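PDB 5HMB: Azi13 from Streptomyces sahachiroi, which is a PaaI-family hot-dog thioesterase of azinomycin biosynthesis that probably hydrolyses the thioester of a naphthoate-type polyketide. Local coordinates for residues 111-114 against 120-123; 21-26 against 31-36. All blocks are in the same frame, centred on the assembly; numbering follows the deposited sequence. Where two conformers were deposited one is given.

Contact 1 of 2, residues 111-114 against 120-123; sequences SVET and RLVA
Thr-114 O is gripped by two consecutive amides of the facing strand. Val-122 N reaches Thr-114 O at 2.8 Å, nearly along the C=O axis, and Ala-123 N does so at 3.3 Å, in the carbonyl plane and on a lone pair. Two residues of 120-123 thus oppose one of 111-114, which defines a classic beta bulge. The return bond, Thr-114 N to Ala-123 O, is 2.8 Å long and almost straight, 170° at the hydrogen, and closes the antiparallel hydrogen-bonded pair Thr-114/Ala-123. Their side chains share one face of the sheet, with the CB atoms of Thr-114 and Ala-123 4.3 Å apart; Thr-114 OG1 is taken by Ser-96 OG. Leu-121 has CG anti to its N (chi1 -177°) and brings CD1 to 3.6 Å from Glu-113 CB, the two side chains crossing at about a right angle. Leu-121 CD1 also lies 3.5 Å from Thr-114 O, beside the gripped carbonyl. Arg-120, in the loop before the strand, forms a salt bridge with Asp-116. Between 111-114 and 120-123 all three hydrogen bonds run backbone to backbone: they set Thr-114 against both Val-122 and Ala-123, and the side chains add apolar packing around a doubly satisfied carbonyl oxygen.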
ATOM      1  N   SER A 111      -3.446   0.446 -12.563  1.00 40.15           N
ATOM      2  CA  SER A 111      -4.531   0.030 -11.679  1.00 41.05           C
ATOM      3  C   SER A 111      -5.300  -1.096 -12.353  1.00 41.25           C
ATOM      4  O   SER A 111      -5.748  -0.952 -13.495  1.00 41.54           O
ATOM      5  CB  SER A 111      -5.461   1.207 -11.372  1.00 39.11           C
ATOM      6  OG  SER A 111      -6.606   0.785 -10.662  1.00 46.89           O
ATOM      7  N   VAL A 112      -5.443  -2.217 -11.661  1.00 36.59           N
ATOM      8  CA  VAL A 112      -6.063  -3.408 -12.224  1.00 40.19           C
ATOM      9  C   VAL A 112      -7.300  -3.726 -11.404  1.00 44.82           C
ATOM     10  O   VAL A 112      -7.205  -3.936 -10.185  1.00 44.89           O
ATOM     11  CB  VAL A 112      -5.099  -4.601 -12.235  1.00 41.88           C
ATOM     12  CG1 VAL A 112      -5.745  -5.787 -12.889  1.00 36.80           C
ATOM     13  CG2 VAL A 112      -3.807  -4.234 -12.936  1.00 40.35           C
ATOM     14  N   GLU A 113      -8.455  -3.767 -12.061  1.00 39.39           N
ATOM     15  CA  GLU A 113      -9.698  -4.200 -11.423  1.00 40.88           C
ATOM     16  C   GLU A 113     -10.093  -5.576 -11.940  1.00 36.92           C
ATOM     17  O   GLU A 113     -10.058  -5.830 -13.151  1.00 44.61           O
ATOM     18  CB  GLU A 113     -10.842  -3.212 -11.672  1.00 43.32           C
ATOM     19  CG  GLU A 113     -10.583  -1.815 -11.143  1.00 49.83           C
ATOM     20  CD  GLU A 113     -11.748  -0.890 -11.388  1.00 50.91           C
ATOM     21  OE1 GLU A 113     -12.766  -1.368 -11.927  1.00 49.07           O
ATOM     22  OE2 GLU A 113     -11.638   0.309 -11.056  1.00 58.32           O
ATOM     23  N   THR A 114     -10.446  -6.464 -11.021  1.00 35.98           N
ATOM     24  CA  THR A 114     -10.944  -7.789 -11.345  1.00 38.18           C
ATOM     25  C   THR A 114     -12.425  -7.832 -10.999  1.00 49.94           C
ATOM     26  O   THR A 114     -12.785  -7.662  -9.826  1.00 45.37           O
ATOM     27  CB  THR A 114     -10.191  -8.857 -10.557  1.00 41.91           C
ATOM     28  OG1 THR A 114      -8.815  -8.878 -10.950  1.00 47.28           O
ATOM     29  CG2 THR A 114     -10.808 -10.220 -10.786  1.00 42.33           C
ATOM     30  N   ARG A 120     -19.525  -6.856 -10.465  1.00 48.59           N
ATOM     31  CA  ARG A 120     -19.099  -6.794  -9.069  1.00 57.76           C
ATOM     32  C   ARG A 120     -17.576  -6.790  -8.982  1.00 61.21           C
ATOM     33  O   ARG A 120     -16.921  -7.714  -9.470  1.00 49.38           O
ATOM     34  CB  ARG A 120     -19.656  -7.988  -8.304  1.00 48.68           C
ATOM     35  CG  ARG A 120     -19.232  -8.060  -6.835  1.00 76.41           C
ATOM     36  CD  ARG A 120     -19.600  -9.400  -6.182  1.00 77.41           C
ATOM     37  NE  ARG A 120     -18.715 -10.481  -6.625  1.00 83.05           N
ATOM     38  CZ  ARG A 120     -18.601 -11.661  -6.015  1.00 91.46           C
ATOM     39  NH1 ARG A 120     -19.314 -11.925  -4.922  1.00101.87           N
ATOM     40  NH2 ARG A 120     -17.766 -12.578  -6.498  1.00 70.57           N
ATOM     41  N   LEU A 121     -17.015  -5.763  -8.343  1.00 54.13           N
ATOM     42  CA  LEU A 121     -15.569  -5.685  -8.155  1.00 46.72           C
ATOM     43  C   LEU A 121     -15.140  -6.691  -7.094  1.00 42.91           C
ATOM     44  O   LEU A 121     -15.482  -6.548  -5.917  1.00 43.26           O
ATOM     45  CB  LEU A 121     -15.166  -4.262  -7.778  1.00 41.73           C
ATOM     46  CG  LEU A 121     -13.670  -4.012  -7.617  1.00 42.68           C
ATOM     47  CD1 LEU A 121     -12.922  -4.257  -8.911  1.00 48.89           C
ATOM     48  CD2 LEU A 121     -13.440  -2.593  -7.130  1.00 48.43           C
ATOM     49  N   VAL A 122     -14.390  -7.709  -7.509  1.00 40.24           N
ATOM     50  CA  VAL A 122     -13.901  -8.758  -6.618  1.00 38.72           C
ATOM     51  C   VAL A 122     -12.548  -8.402  -6.005  1.00 43.93           C
ATOM     52  O   VAL A 122     -12.271  -8.736  -4.852  1.00 40.56           O
ATOM     53  CB  VAL A 122     -13.824 -10.083  -7.404  1.00 53.90           C
ATOM     54  CG1 VAL A 122     -13.255 -11.208  -6.537  1.00 37.40           C
ATOM     55  CG2 VAL A 122     -15.201 -10.445  -7.949  1.00 56.52           C
ATOM     56  N   ALA A 123     -11.660  -7.780  -6.773  1.00 44.95           N
ATOM     57  CA  ALA A 123     -10.342  -7.434  -6.266  1.00 39.05           C
ATOM     58  C   ALA A 123      -9.828  -6.276  -7.094  1.00 43.02           C
ATOM     59  O   ALA A 123     -10.288  -6.050  -8.215  1.00 42.35           O
ATOM     60  CB  ALA A 123      -9.374  -8.622  -6.327  1.00 46.00           C
TER

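Contact 2 of 2, residues 21-26 against 31-36; sequences QFERID and VAYWSV
Glu-23 and Tyr-33 meet over the bulged half of the hairpin, and the glutamate can be followed outward past the Tyr-33 ring. Glu-23 CB lies 3.5 Å from Tyr-33 CE2 and also near Val-31 O. With CG anti to the backbone N (chi1 -174°) and a bend at chi2, Glu-23 CG stays beside Tyr-33 CE2, at 3.7 Å, and Glu-23 CD sits at the ring edge, in plane. At the tip, Glu-23 OE2 comes to 3.5 Å from Tyr-33 CE2, the carboxylate turned 56° from the ring. Val-31 O accepts from Glu-23 N at 2.7 Å and, more weakly by length, from Arg-24 N at 3.3 Å. Two residues facing one make a classic beta bulge, and the register shifts by one between Phe-22 and Arg-24. Before the bulge, Gln-21 and Tyr-33 exchange both backbone bonds as an antiparallel hydrogen-bonded pair. On the other side of the sheet from the tyrosine, Ala-32 CB stands over the centre of the Phe-22 ring, 3.9 Å from its centroid and only 4° off the normal, a CH-pi contact. With an alanine at Phe-22, the Ala-32 methyl is likely to be left without its aromatic partner, and packing against Ala-62 would probably be lost. Phe-22 packs on Ala-62 of helix 49-68, whose Arg-66 touches Ile-25, while strand 93-100 flanks 31-36 through backbone bonds with Ala-32 and Trp-34, and Arg-93 of the same strand makes a cation-pi contact with Tyr-33.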
ATOM      1  N   GLN A  21      -6.258 -15.496 -20.029  1.00 55.89           N
ATOM      2  CA  GLN A  21      -6.402 -15.416 -21.480  1.00 58.85           C
ATOM      3  C   GLN A  21      -6.584 -13.954 -21.850  1.00 53.64           C
ATOM      4  O   GLN A  21      -7.619 -13.357 -21.545  1.00 57.99           O
ATOM      5  CB  GLN A  21      -7.573 -16.262 -21.973  1.00 57.09           C
ATOM      6  CG  GLN A  21      -7.545 -17.690 -21.441  1.00 63.55           C
ATOM      7  CD  GLN A  21      -7.920 -18.715 -22.490  1.00 88.83           C
ATOM      8  OE1 GLN A  21      -8.990 -19.328 -22.421  1.00107.18           O
ATOM      9  NE2 GLN A  21      -7.037 -18.917 -23.469  1.00 89.31           N
ATOM     10  N   PHE A  22      -5.582 -13.379 -22.499  1.00 58.19           N
ATOM     11  CA  PHE A  22      -5.606 -11.954 -22.789  1.00 56.20           C
ATOM     12  C   PHE A  22      -6.490 -11.660 -23.989  1.00 58.08           C
ATOM     13  O   PHE A  22      -6.340 -12.265 -25.054  1.00 64.76           O
ATOM     14  CB  PHE A  22      -4.189 -11.434 -23.009  1.00 46.32           C
ATOM     15  CG  PHE A  22      -3.479 -11.118 -21.733  1.00 45.12           C
ATOM     16  CD1 PHE A  22      -2.915 -12.124 -20.971  1.00 51.72           C
ATOM     17  CD2 PHE A  22      -3.432  -9.823 -21.261  1.00 48.17           C
ATOM     18  CE1 PHE A  22      -2.275 -11.840 -19.776  1.00 43.02           C
ATOM     19  CE2 PHE A  22      -2.799  -9.531 -20.070  1.00 43.03           C
ATOM     20  CZ  PHE A  22      -2.216 -10.543 -19.329  1.00 47.29           C
ATOM     21  N   GLU A  23      -7.436 -10.748 -23.790  1.00 54.84           N
ATOM     22  CA  GLU A  23      -8.293 -10.253 -24.855  1.00 59.78           C
ATOM     23  C   GLU A  23      -7.705  -9.022 -25.524  1.00 60.82           C
ATOM     24  O   GLU A  23      -7.965  -8.781 -26.708  1.00 64.50           O
ATOM     25  CB  GLU A  23      -9.683  -9.929 -24.288  1.00 64.98           C
ATOM     26  CG  GLU A  23     -10.749  -9.541 -25.310  1.00 82.65           C
ATOM     27  CD  GLU A  23     -11.134 -10.689 -26.232  1.00 94.69           C
ATOM     28  OE1 GLU A  23     -11.639 -10.414 -27.344  1.00 99.54           O
ATOM     29  OE2 GLU A  23     -10.930 -11.862 -25.849  1.00 86.83           O
ATOM     30  N   ARG A  24      -6.915  -8.240 -24.798  0.51 56.12           N
ATOM     31  CA  ARG A  24      -6.379  -7.004 -25.345  0.51 59.10           C
ATOM     32  C   ARG A  24      -5.118  -6.645 -24.577  0.51 57.20           C
ATOM     33  O   ARG A  24      -5.088  -6.750 -23.350  0.51 58.46           O
ATOM     34  CB  ARG A  24      -7.407  -5.872 -25.249  0.51 61.80           C
ATOM     35  CG  ARG A  24      -6.885  -4.520 -25.675  0.51 60.97           C
ATOM     36  CD  ARG A  24      -7.800  -3.400 -25.202  0.51 59.64           C
ATOM     37  NE  ARG A  24      -9.089  -3.393 -25.888  0.51 63.23           N
ATOM     38  CZ  ARG A  24      -9.299  -2.846 -27.080  0.51 66.39           C
ATOM     39  NH1 ARG A  24     -10.509  -2.878 -27.625  0.51 64.36           N
ATOM     40  NH2 ARG A  24      -8.299  -2.270 -27.734  0.51 66.90           N
ATOM     41  N   ILE A  25      -4.077  -6.252 -25.307  1.00 60.09           N
ATOM     42  CA  ILE A  25      -2.849  -5.740 -24.705  1.00 48.99           C
ATOM     43  C   ILE A  25      -2.402  -4.528 -25.507  1.00 61.39           C
ATOM     44  O   ILE A  25      -1.607  -4.647 -26.447  1.00 58.04           O
ATOM     45  CB  ILE A  25      -1.716  -6.780 -24.651  1.00 52.95           C
ATOM     46  CG1 ILE A  25      -2.172  -8.068 -23.982  1.00 47.76           C
ATOM     47  CG2 ILE A  25      -0.494  -6.192 -23.916  1.00 43.16           C
ATOM     48  CD1 ILE A  25      -1.064  -9.065 -23.791  1.00 48.15           C
ATOM     49  N   ASP A  26      -2.909  -3.366 -25.154  1.00 57.04           N
ATOM     50  CA  ASP A  26      -2.561  -2.120 -25.813  1.00 51.82           C
ATOM     51  C   ASP A  26      -1.628  -1.309 -24.932  1.00 57.29           C
ATOM     52  O   ASP A  26      -1.474  -1.592 -23.742  1.00 56.09           O
ATOM     53  CB  ASP A  26      -3.831  -1.332 -26.134  1.00 55.66           C
ATOM     54  CG  ASP A  26      -4.818  -2.141 -26.949  1.00 70.36           C
ATOM     55  OD1 ASP A  26      -4.394  -3.162 -27.541  1.00 70.34           O
ATOM     56  OD2 ASP A  26      -6.011  -1.758 -27.000  1.00 77.49           O
ATOM     57  N   VAL A  31      -6.544  -6.466 -20.984  1.00 47.98           N
ATOM     58  CA  VAL A  31      -7.744  -7.144 -20.491  1.00 46.16           C
ATOM     59  C   VAL A  31      -7.523  -8.646 -20.587  1.00 51.01           C
ATOM     60  O   VAL A  31      -7.175  -9.156 -21.657  1.00 52.33           O
ATOM     61  CB  VAL A  31      -9.002  -6.761 -21.295  1.00 54.84           C
ATOM     62  CG1 VAL A  31     -10.203  -7.567 -20.801  1.00 50.84           C
ATOM     63  CG2 VAL A  31      -9.276  -5.266 -21.232  1.00 43.14           C
ATOM     64  N   ALA A  32      -7.740  -9.359 -19.484  1.00 39.52           N
ATOM     65  CA  ALA A  32      -7.603 -10.808 -19.488  1.00 46.45           C
ATOM     66  C   ALA A  32      -8.776 -11.447 -18.765  1.00 55.70           C
ATOM     67  O   ALA A  32      -9.305 -10.888 -17.798  1.00 53.58           O
ATOM     68  CB  ALA A  32      -6.293 -11.260 -18.835  1.00 44.36           C
ATOM     69  N   TYR A  33      -9.174 -12.621 -19.246  1.00 54.26           N
ATOM     70  CA  TYR A  33     -10.215 -13.423 -18.631  1.00 53.66           C
ATOM     71  C   TYR A  33      -9.567 -14.612 -17.948  1.00 54.38           C
ATOM     72  O   TYR A  33      -8.509 -15.085 -18.372  1.00 59.39           O
ATOM     73  CB  TYR A  33     -11.234 -13.923 -19.665  1.00 59.37           C
ATOM     74  CG  TYR A  33     -11.885 -12.830 -20.480  1.00 62.54           C
ATOM     75  CD1 TYR A  33     -12.844 -11.997 -19.917  1.00 65.09           C
ATOM     76  CD2 TYR A  33     -11.549 -12.633 -21.816  1.00 69.16           C
ATOM     77  CE1 TYR A  33     -13.453 -10.991 -20.654  1.00 61.70           C
ATOM     78  CE2 TYR A  33     -12.154 -11.629 -22.567  1.00 65.09           C
ATOM     79  CZ  TYR A  33     -13.104 -10.813 -21.977  1.00 74.79           C
ATOM     80  OH  TYR A  33     -13.711  -9.818 -22.704  1.00 72.28           O
ATOM     81  N   TRP A  34     -10.212 -15.094 -16.895  1.00 43.58           N
ATOM     82  CA  TRP A  34      -9.744 -16.266 -16.165  1.00 47.57           C
ATOM     83  C   TRP A  34     -10.870 -16.721 -15.243  1.00 52.16           C
ATOM     84  O   TRP A  34     -11.908 -16.063 -15.125  1.00 53.30           O
ATOM     85  CB  TRP A  34      -8.468 -15.964 -15.382  1.00 48.83           C
ATOM     86  CG  TRP A  34      -8.604 -14.833 -14.402  1.00 45.26           C
ATOM     87  CD1 TRP A  34      -8.796 -13.507 -14.691  1.00 40.14           C
ATOM     88  CD2 TRP A  34      -8.532 -14.926 -12.971  1.00 38.17           C
ATOM     89  NE1 TRP A  34      -8.850 -12.776 -13.522  1.00 40.41           N
ATOM     90  CE2 TRP A  34      -8.697 -13.625 -12.457  1.00 39.58           C
ATOM     91  CE3 TRP A  34      -8.336 -15.986 -12.076  1.00 44.30           C
ATOM     92  CZ2 TRP A  34      -8.665 -13.354 -11.092  1.00 36.80           C
ATOM     93  CZ3 TRP A  34      -8.303 -15.716 -10.725  1.00 46.17           C
ATOM     94  CH2 TRP A  34      -8.461 -14.406 -10.246  1.00 45.61           C
ATOM     95  N   SER A  35     -10.645 -17.847 -14.577  1.00 51.99           N
ATOM     96  CA  SER A  35     -11.665 -18.457 -13.744  1.00 57.43           C
ATOM     97  C   SER A  35     -11.040 -19.025 -12.483  1.00 56.46           C
ATOM     98  O   SER A  35      -9.884 -19.449 -12.487  1.00 53.09           O
ATOM     99  CB  SER A  35     -12.395 -19.572 -14.486  1.00 59.02           C
ATOM    100  OG  SER A  35     -13.226 -20.277 -13.578  1.00 81.25           O
ATOM    101  N   VAL A  36     -11.817 -19.022 -11.399  1.00 47.43           N
ATOM    102  CA  VAL A  36     -11.417 -19.722 -10.187  1.00 53.77           C
ATOM    103  C   VAL A  36     -11.409 -21.222 -10.456  1.00 63.64           C
ATOM    104  O   VAL A  36     -12.299 -21.754 -11.134  1.00 64.90           O
ATOM    105  CB  VAL A  36     -12.363 -19.370  -9.026  1.00 51.58           C
ATOM    106  CG1 VAL A  36     -11.783 -19.838  -7.719  1.00 43.98           C
ATOM    107  CG2 VAL A  36     -12.639 -17.868  -8.995  1.00 56.76           C
TER

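How the contacts relate
From the N terminus, the chain first closes contact 2, where 21-26 turns back on 31-36 across four intervening residues. It then runs through helix 49-68 and strands 72-83 and 93-100 before contact 1 closes a second short hairpin, 111-114 with 120-123, across five residues. The two loops are in series, neither enclosing nor crossing the other. Strand 93-100 lies between them in the sheet, pairing with 29-35 on one side and 107-115 on the other, and both contacts have side chains on helix 49-68, as expected of a hot-dog fold. Their centres are 13 Å apart, yet they touch directly where Thr-114 CG2 packs 3.8 Å from Trp-34 CZ2.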